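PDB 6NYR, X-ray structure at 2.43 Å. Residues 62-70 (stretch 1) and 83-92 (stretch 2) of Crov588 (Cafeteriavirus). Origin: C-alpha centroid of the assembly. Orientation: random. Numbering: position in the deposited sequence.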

ATOM      1  N   THR A  62      -2.722  -9.767 -19.344  1.00 64.76           N
ATOM      2  CA  THR A  62      -3.959 -10.425 -19.753  1.00 63.90           C
ATOM      3  C   THR A  62      -4.437  -9.972 -21.131  1.00 61.66           C
ATOM      4  O   THR A  62      -5.561 -10.304 -21.526  1.00 63.74           O
ATOM      5  N   SER A  63      -3.607  -9.246 -21.876  1.00 60.59           N
ATOM      6  CA  SER A  63      -4.029  -8.680 -23.151  1.00 58.79           C
ATOM      7  C   SER A  63      -4.534  -9.746 -24.116  1.00 59.64           C
ATOM      8  O   SER A  63      -3.990 -10.851 -24.197  1.00 62.64           O
ATOM      9  N   GLU A  64      -5.579  -9.393 -24.864  1.00 61.30           N
ATOM     10  CA  GLU A  64      -6.185 -10.264 -25.865  1.00 60.76           C
ATOM     11  C   GLU A  64      -5.586 -10.068 -27.258  1.00 61.86           C
ATOM     12  O   GLU A  64      -6.153 -10.553 -28.242  1.00 62.14           O
ATOM     13  N   PHE A  65      -4.449  -9.384 -27.354  1.00 61.67           N
ATOM     14  CA  PHE A  65      -3.815  -9.100 -28.634  1.00 62.09           C
ATOM     15  C   PHE A  65      -3.163 -10.349 -29.215  1.00 63.17           C
ATOM     16  O   PHE A  65      -2.352 -11.005 -28.553  1.00 58.03           O
ATOM     17  N   ASN A  66      -3.528 -10.680 -30.463  1.00 67.50           N
ATOM     18  CA  ASN A  66      -2.792 -11.674 -31.248  1.00 71.44           C
ATOM     19  C   ASN A  66      -2.908 -11.308 -32.731  1.00 69.70           C
ATOM     20  O   ASN A  66      -3.625 -11.934 -33.513  1.00 71.55           O
ATOM     21  N   LYS A  67      -2.190 -10.263 -33.129  1.00 66.69           N
ATOM     22  CA  LYS A  67      -2.060  -9.887 -34.527  1.00 67.72           C
ATOM     23  C   LYS A  67      -0.629 -10.138 -34.989  1.00 66.94           C
ATOM     24  O   LYS A  67       0.320 -10.003 -34.211  1.00 64.54           O
ATOM     25  N   ASP A  68      -0.473 -10.499 -36.262  1.00 67.19           N
ATOM     26  CA  ASP A  68       0.863 -10.574 -36.841  1.00 67.92           C
ATOM     27  C   ASP A  68       1.506  -9.195 -36.796  1.00 69.49           C
ATOM     28  O   ASP A  68       0.876  -8.191 -37.135  1.00 68.59           O
ATOM     29  N   VAL A  69       2.755  -9.148 -36.345  1.00 71.23           N
ATOM     30  CA  VAL A  69       3.479  -7.902 -36.123  1.00 71.42           C
ATOM     31  C   VAL A  69       4.841  -8.045 -36.787  1.00 68.73           C
ATOM     32  O   VAL A  69       5.693  -8.799 -36.301  1.00 67.01           O
ATOM     33  N   ASN A  70       5.048  -7.335 -37.895  1.00 71.31           N
ATOM     34  CA  ASN A  70       6.285  -7.463 -38.646  1.00 73.64           C
ATOM     35  C   ASN A  70       6.958  -6.147 -39.008  1.00 78.24           C
ATOM     36  O   ASN A  70       8.022  -6.174 -39.638  1.00 82.35           O
ATOM     37  N   ILE A  83      -0.748 -12.571 -22.884  1.00 57.29           N
ATOM     38  CA  ILE A  83      -1.046 -13.984 -22.687  1.00 59.15           C
ATOM     39  C   ILE A  83      -1.482 -14.676 -23.969  1.00 57.77           C
ATOM     40  O   ILE A  83      -1.251 -15.881 -24.131  1.00 58.32           O
ATOM     41  N   TYR A  84      -2.117 -13.958 -24.887  1.00 59.79           N
ATOM     42  CA  TYR A  84      -2.692 -14.574 -26.074  1.00 62.35           C
ATOM     43  C   TYR A  84      -1.825 -14.412 -27.318  1.00 60.16           C
ATOM     44  O   TYR A  84      -2.199 -14.912 -28.385  1.00 61.23           O
ATOM     45  N   LYS A  85      -0.674 -13.754 -27.209  1.00 58.06           N
ATOM     46  CA  LYS A  85       0.148 -13.457 -28.375  1.00 57.12           C
ATOM     47  C   LYS A  85       1.051 -14.633 -28.727  1.00 55.93           C
ATOM     48  O   LYS A  85       1.748 -15.176 -27.865  1.00 54.24           O
ATOM     49  N   ASN A  86       1.032 -15.018 -29.998  1.00 54.66           N
ATOM     50  CA  ASN A  86       1.933 -16.013 -30.563  1.00 54.00           C
ATOM     51  C   ASN A  86       2.974 -15.320 -31.434  1.00 53.79           C
ATOM     52  O   ASN A  86       2.877 -14.126 -31.730  1.00 55.36           O
ATOM     53  N   HIS A  87       3.984 -16.084 -31.846  1.00 55.38           N
ATOM     54  CA  HIS A  87       4.969 -15.589 -32.793  1.00 58.77           C
ATOM     55  C   HIS A  87       5.340 -16.692 -33.776  1.00 58.27           C
ATOM     56  O   HIS A  87       5.400 -17.873 -33.427  1.00 59.89           O
ATOM     57  N   SER A  88       5.606 -16.286 -35.017  1.00 56.53           N
ATOM     58  CA  SER A  88       6.381 -17.089 -35.952  1.00 55.98           C
ATOM     59  C   SER A  88       7.840 -16.646 -35.867  1.00 56.99           C
ATOM     60  O   SER A  88       8.144 -15.536 -35.419  1.00 58.05           O
ATOM     61  N   LEU A  89       8.750 -17.531 -36.279  1.00 55.45           N
ATOM     62  CA  LEU A  89      10.162 -17.162 -36.269  1.00 58.43           C
ATOM     63  C   LEU A  89      10.452 -16.023 -37.235  1.00 63.06           C
ATOM     64  O   LEU A  89      11.332 -15.200 -36.959  1.00 65.33           O
ATOM     65  N   GLU A  90       9.747 -15.973 -38.368  1.00 63.14           N
ATOM     66  CA  GLU A  90       9.811 -14.804 -39.235  1.00 64.00           C
ATOM     67  C   GLU A  90       9.528 -13.526 -38.457  1.00 57.66           C
ATOM     68  O   GLU A  90      10.281 -12.551 -38.547  1.00 51.24           O
ATOM     69  N   GLU A  91       8.431 -13.506 -37.695  1.00 57.82           N
ATOM     70  CA  GLU A  91       8.103 -12.329 -36.896  1.00 60.53           C
ATOM     71  C   GLU A  91       9.284 -11.900 -36.030  1.00 58.78           C
ATOM     72  O   GLU A  91       9.623 -10.712 -35.962  1.00 58.06           O
ATOM     73  N   LEU A  92       9.914 -12.856 -35.343  1.00 56.61           N
ATOM     74  CA  LEU A  92      11.021 -12.514 -34.456  1.00 58.44           C
ATOM     75  C   LEU A  92      12.212 -11.993 -35.248  1.00 56.69           C
ATOM     76  O   LEU A  92      12.911 -11.072 -34.808  1.00 54.51           O
TER

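How does the contact begin at Ile-83 and Tyr-84? Ile-83 (chi1 t, chi2 p) sets its CA-to-CB bond sideways and its end leads away, yet the CG2 branch lies against the backbone of stretch 1, Ile-83 CG2 being 3.5 Å from Ser-63 O. Tyr-84 points toward stretch 1 with chi1 m. Its ring meets Glu-64 at the edge, Tyr-84 CD2 standing 3.6 Å from Glu-64 CA; the CA-to-CB bond of Glu-64 (chi1 m) points away overall, though Glu-64 CG still lies 4.2 Å from Tyr-84 CD2. The closest contacts of the ring are with backbone atoms, and Tyr-84 as a whole remains exposed.

What fills the polar gaps around Tyr-84? Two waters do. Water 1 donates to Ser-63 O at 2.8 Å and to Phe-65 O at 2.7 Å, and accepts a weak bond from Tyr-84 N at 3.4 Å, so it joins three backbone groups across the stretches. Nearby, Ser-63 OG accepts from Phe-65 N at 3.0 Å, which links two residues of the irregular stretch 1. Water 2 donates to Tyr-84 O at 2.7 Å and accepts weakly from Asn-66 ND2 at 2.6 Å; it thus links two groups that form no direct hydrogen bond.

Why is Lys-85 so central? Its CA-to-CB bond points sideways, and the long side chain (chi1 t, chi2 p) is buried. The aliphatic part packs on hydrophobic neighbours: Lys-85 CE is 3.7 Å from Phe-65 CE2 and 4.1 Å from Val-69 CG2. The buried charge is answered at the tip, where Lys-85 NZ forms a salt bridge with Glu-91 OE2 at 2.8 Å, a very short bond to Asn-86 O at 2.5 Å and a weak one across to Lys-67 O at 3.2 Å. Next along, Asn-86 N donates to Asn-66 OD1 at 3.2 Å in an almost straight bond, with Asn-66 in chi1 t.

How does the helix start close the contact? His-87 and Ser-88 do not touch stretch 1, but both support Glu-91: His-87 ND1 donates weakly to Glu-91 OE2 at 2.9 Å, and Ser-88 OG caps the helix by accepting from Glu-91 N at 3.1 Å. Glu-90 CG lies 4.0 Å from OD1 of Asn-70 (chi1 m). Glu-91 (chi1 t) starts sideways, and its end comes nearer to stretch 1. There Glu-91 OE1 accepts a weak bond from Val-69 N at 3.4 Å, and Glu-91 CG packs 3.1 Å from Val-69 O. Asn-70 OD1 completes the contact, 3.6 Å from Glu-91 CA.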

ATOM      1  CB  THR A  62      -5.073 -10.193 -18.726  1.00 63.48           C
ATOM      2  OG1 THR A  62      -5.371  -8.795 -18.636  1.00 65.05           O
ATOM      3  CG2 THR A  62      -4.663 -10.713 -17.355  1.00 65.34           C
ATOM      4  CB  SER A  63      -2.866  -7.923 -23.795  1.00 57.17           C
ATOM      5  OG  SER A  63      -2.917  -8.021 -25.213  1.00 56.76           O
ATOM      6  CB  GLU A  64      -7.695 -10.007 -25.909  1.00 66.22           C
ATOM      7  CG  GLU A  64      -8.395 -10.235 -24.574  1.00 67.20           C
ATOM      8  CD  GLU A  64      -9.909 -10.158 -24.671  1.00 70.00           C
ATOM      9  OE1 GLU A  64     -10.432  -9.995 -25.794  1.00 69.06           O
ATOM     10  OE2 GLU A  64     -10.580 -10.266 -23.622  1.00 70.99           O
ATOM     11  CB  PHE A  65      -2.774  -7.991 -28.431  1.00 62.56           C
ATOM     12  CG  PHE A  65      -1.976  -7.652 -29.653  1.00 62.71           C
ATOM     13  CD1 PHE A  65      -2.504  -6.826 -30.627  1.00 61.15           C
ATOM     14  CD2 PHE A  65      -0.687  -8.135 -29.814  1.00 63.03           C
ATOM     15  CE1 PHE A  65      -1.772  -6.499 -31.749  1.00 61.27           C
ATOM     16  CE2 PHE A  65       0.053  -7.811 -30.935  1.00 64.43           C
ATOM     17  CZ  PHE A  65      -0.492  -6.989 -31.905  1.00 63.78           C
ATOM     18  CB  ASN A  66      -3.276 -13.109 -31.010  1.00 75.36           C
ATOM     19  CG  ASN A  66      -2.331 -14.147 -31.615  1.00 76.97           C
ATOM     20  OD1 ASN A  66      -1.198 -13.827 -31.988  1.00 74.37           O
ATOM     21  ND2 ASN A  66      -2.795 -15.392 -31.709  1.00 77.58           N
ATOM     22  CB  LYS A  67      -2.417  -8.411 -34.749  1.00 67.28           C
ATOM     23  CG  LYS A  67      -3.832  -8.032 -34.355  1.00 65.93           C
ATOM     24  CD  LYS A  67      -4.863  -8.851 -35.110  1.00 66.89           C
ATOM     25  CE  LYS A  67      -6.267  -8.329 -34.861  1.00 70.02           C
ATOM     26  NZ  LYS A  67      -7.307  -9.242 -35.411  1.00 71.55           N
ATOM     27  CB  ASP A  68       0.807 -11.099 -38.273  1.00 67.16           C
ATOM     28  CG  ASP A  68       0.372 -12.549 -38.340  1.00 66.45           C
ATOM     29  OD1 ASP A  68      -0.670 -12.888 -37.740  1.00 66.19           O
ATOM     30  OD2 ASP A  68       1.078 -13.353 -38.989  1.00 67.13           O
ATOM     31  CB  VAL A  69       3.627  -7.585 -34.630  1.00 72.93           C
ATOM     32  CG1 VAL A  69       4.413  -6.304 -34.427  1.00 72.86           C
ATOM     33  CG2 VAL A  69       2.254  -7.485 -33.965  1.00 72.76           C
ATOM     34  CB  ASN A  70       6.035  -8.261 -39.938  1.00 70.85           C
ATOM     35  CG  ASN A  70       5.862  -9.743 -39.684  1.00 68.41           C
ATOM     36  OD1 ASN A  70       6.835 -10.496 -39.670  1.00 67.87           O
ATOM     37  ND2 ASN A  70       4.621 -10.167 -39.472  1.00 67.82           N
ATOM     38  CB  ILE A  83      -2.119 -14.124 -21.592  1.00 60.68           C
ATOM     39  CG1 ILE A  83      -2.290 -15.586 -21.175  1.00 65.51           C
ATOM     40  CG2 ILE A  83      -3.463 -13.580 -22.088  1.00 60.65           C
ATOM     41  CD1 ILE A  83      -1.158 -16.103 -20.318  1.00 69.16           C
ATOM     42  CB  TYR A  84      -4.086 -13.983 -26.331  1.00 64.55           C
ATOM     43  CG  TYR A  84      -5.193 -14.541 -25.458  1.00 67.09           C
ATOM     44  CD1 TYR A  84      -5.383 -15.916 -25.330  1.00 68.26           C
ATOM     45  CD2 TYR A  84      -6.053 -13.696 -24.769  1.00 67.49           C
ATOM     46  CE1 TYR A  84      -6.399 -16.430 -24.541  1.00 69.14           C
ATOM     47  CE2 TYR A  84      -7.073 -14.206 -23.972  1.00 69.24           C
ATOM     48  CZ  TYR A  84      -7.238 -15.568 -23.864  1.00 69.29           C
ATOM     49  OH  TYR A  84      -8.250 -16.069 -23.077  1.00 71.14           O
ATOM     50  CB  LYS A  85       0.993 -12.210 -28.115  1.00 57.42           C
ATOM     51  CG  LYS A  85       1.914 -11.808 -29.261  1.00 59.98           C
ATOM     52  CD  LYS A  85       1.129 -11.449 -30.518  1.00 59.95           C
ATOM     53  CE  LYS A  85       2.042 -10.866 -31.595  1.00 61.00           C
ATOM     54  NZ  LYS A  85       2.412 -11.851 -32.653  1.00 60.12           N
ATOM     55  CB  ASN A  86       1.146 -17.042 -31.383  1.00 54.37           C
ATOM     56  CG  ASN A  86       1.880 -18.362 -31.530  1.00 54.65           C
ATOM     57  OD1 ASN A  86       3.087 -18.447 -31.304  1.00 53.69           O
ATOM     58  ND2 ASN A  86       1.149 -19.403 -31.912  1.00 54.71           N
ATOM     59  CB  HIS A  87       6.265 -15.099 -32.112  1.00 61.79           C
ATOM     60  CG  HIS A  87       6.057 -13.981 -31.140  1.00 65.40           C
ATOM     61  ND1 HIS A  87       5.776 -12.689 -31.536  1.00 67.28           N
ATOM     62  CD2 HIS A  87       6.103 -13.957 -29.787  1.00 65.56           C
ATOM     63  CE1 HIS A  87       5.644 -11.923 -30.468  1.00 66.31           C
ATOM     64  NE2 HIS A  87       5.840 -12.668 -29.394  1.00 65.99           N
ATOM     65  CB  SER A  88       5.869 -16.937 -37.383  1.00 52.27           C
ATOM     66  OG  SER A  88       6.393 -15.774 -37.988  1.00 51.28           O
ATOM     67  CB  LEU A  89      11.024 -18.381 -36.588  1.00 56.50           C
ATOM     68  CG  LEU A  89      10.767 -19.589 -35.678  1.00 56.81           C
ATOM     69  CD1 LEU A  89      11.498 -20.820 -36.177  1.00 56.07           C
ATOM     70  CD2 LEU A  89      11.160 -19.258 -34.246  1.00 53.83           C
ATOM     71  CB  GLU A  90       8.822 -14.955 -40.394  1.00 69.52           C
ATOM     72  CG  GLU A  90       8.699 -13.702 -41.255  1.00 74.12           C
ATOM     73  CD  GLU A  90       8.227 -13.990 -42.667  1.00 74.58           C
ATOM     74  OE1 GLU A  90       8.887 -14.791 -43.362  1.00 74.57           O
ATOM     75  OE2 GLU A  90       7.205 -13.410 -43.087  1.00 74.02           O
ATOM     76  CB  GLU A  91       6.870 -12.604 -36.029  1.00 60.80           C
ATOM     77  CG  GLU A  91       6.588 -11.504 -35.019  1.00 61.46           C
ATOM     78  CD  GLU A  91       5.139 -11.460 -34.575  1.00 61.03           C
ATOM     79  OE1 GLU A  91       4.271 -12.020 -35.277  1.00 61.02           O
ATOM     80  OE2 GLU A  91       4.866 -10.851 -33.519  1.00 60.89           O
ATOM     81  CB  LEU A  92      11.422 -13.730 -33.626  1.00 58.41           C
ATOM     82  CG  LEU A  92      10.312 -14.354 -32.778  1.00 58.58           C
ATOM     83  CD1 LEU A  92      10.876 -15.488 -31.929  1.00 57.39           C
ATOM     84  CD2 LEU A  92       9.626 -13.300 -31.922  1.00 57.24           C
TER
HETATM   85  O   HOH W   1      -1.825 -10.747 -25.932  1.00 30.95           O
HETATM   86  O   HOH W   2      -3.976 -16.492 -29.611  1.00 41.34           O